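Local coordinates for protein beta-N-acetylhexosaminidase (Mycobacterium smegmatis, PDB 4YYF) that probably catalyses the hydrolysis of terminal non-reducing N-acetyl-D-hexosamine residues from N-acetyl-beta-D-hexosaminides, as a member of glycosyl hydrolase family 3, at residues Met252-Pro255 with Gly256-Gly259. The protein carries 1 engineered substitution. Numbering follows the deposited sequence.
Sequences MQVP and GLTG
The carbonyl oxygen of V254 is gripped by two backbone N-H groups from the returning chain. T258 N approaches in the carbonyl plane and makes the shorter, straighter bond, with T258 N to V254 O at 2.8 Å. L257 N lies 3.0 Å from V254 O, donating from above that plane, and G259 N adds a weak third bond.

The L257 bond closes a type II beta turn over V254-P255-G256-L257. Proline suits the second position because its ring already restricts phi to the negative value the turn needs, while G256 takes the positive phi of the third, where a CB would collide with P255 O.

A side chain adds a second tie between V254 and T258: V254 N donates almost linearly, at 173°, to T258 OG1. With chi1 at 76°, T258 holds OG1 between its own N and carbonyl carbon, facing V254 N; the same hydroxyl also bonds to D261 O. Threonine thus serves as acceptor and donor, while its methyl CG2 packs crosswise against V254 CB at 4.0 Å. V254 and L257 lie side by side, with V254 CG1 3.7 Å from L257 CB, so branched aliphatic chains line one side of the turn.

The turn belongs to the loop between strand 246-249 of the TIM-barrel domain and helix 267-275. L257 rests on A268, V269 and L272 of that helix, T258 also touches V269, and V254 packs on T222.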
# COMPACT_ATOMS: atom_id res chain seq x y z
N MSE A 252 -7.59 1.75 -11.12
CA MSE A 252 -8.59 2.39 -11.98
C MSE A 252 -7.93 2.96 -13.22
O MSE A 252 -6.77 3.37 -13.18
CB MSE A 252 -9.28 3.54 -11.25
CG MSE A 252 -9.82 3.22 -9.86
SE MSE A 252 -8.50 3.42 -8.43
CE MSE A 252 -7.60 5.01 -9.03
N GLN A 253 -8.68 3.00 -14.32
CA GLN A 253 -8.26 3.74 -15.51
C GLN A 253 -8.77 5.17 -15.36
O GLN A 253 -9.93 5.38 -15.00
CB GLN A 253 -8.85 3.11 -16.76
CG GLN A 253 -8.38 1.68 -16.99
CD GLN A 253 -9.29 0.90 -17.92
OE1 GLN A 253 -9.48 1.27 -19.07
NE2 GLN A 253 -9.86 -0.20 -17.40
N VAL A 254 -7.91 6.15 -15.62
CA VAL A 254 -8.28 7.56 -15.45
C VAL A 254 -8.24 8.31 -16.79
O VAL A 254 -7.17 8.51 -17.35
CB VAL A 254 -7.30 8.28 -14.48
CG1 VAL A 254 -7.74 9.73 -14.23
CG2 VAL A 254 -7.16 7.51 -13.17
N PRO A 255 -9.42 8.74 -17.30
CA PRO A 255 -9.45 9.52 -18.55
C PRO A 255 -8.67 10.82 -18.38
O PRO A 255 -8.81 11.48 -17.35
CB PRO A 255 -10.94 9.82 -18.75
CG PRO A 255 -11.67 8.80 -17.90
CD PRO A 255 -10.76 8.57 -16.72
N GLY A 256 -7.86 11.18 -19.38
CA GLY A 256 -7.04 12.37 -19.30
C GLY A 256 -5.76 12.16 -18.50
O GLY A 256 -4.99 13.10 -18.31
N LEU A 257 -5.53 10.93 -18.04
CA LEU A 257 -4.30 10.64 -17.29
C LEU A 257 -3.65 9.34 -17.75
O LEU A 257 -2.51 9.35 -18.21
CB LEU A 257 -4.55 10.60 -15.78
CG LEU A 257 -3.32 10.30 -14.92
CD1 LEU A 257 -2.31 11.45 -14.99
CD2 LEU A 257 -3.69 10.00 -13.46
N THR A 258 -4.37 8.23 -17.63
CA THR A 258 -3.78 6.90 -17.88
C THR A 258 -4.31 6.22 -19.12
O THR A 258 -3.85 5.14 -19.48
CB THR A 258 -4.03 5.94 -16.70
OG1 THR A 258 -5.39 5.48 -16.73
CG2 THR A 258 -3.79 6.63 -15.40
N GLY A 259 -5.29 6.84 -19.77
CA GLY A 259 -5.92 6.23 -20.93
C GLY A 259 -6.60 4.93 -20.54
O GLY A 259 -7.47 4.90 -19.66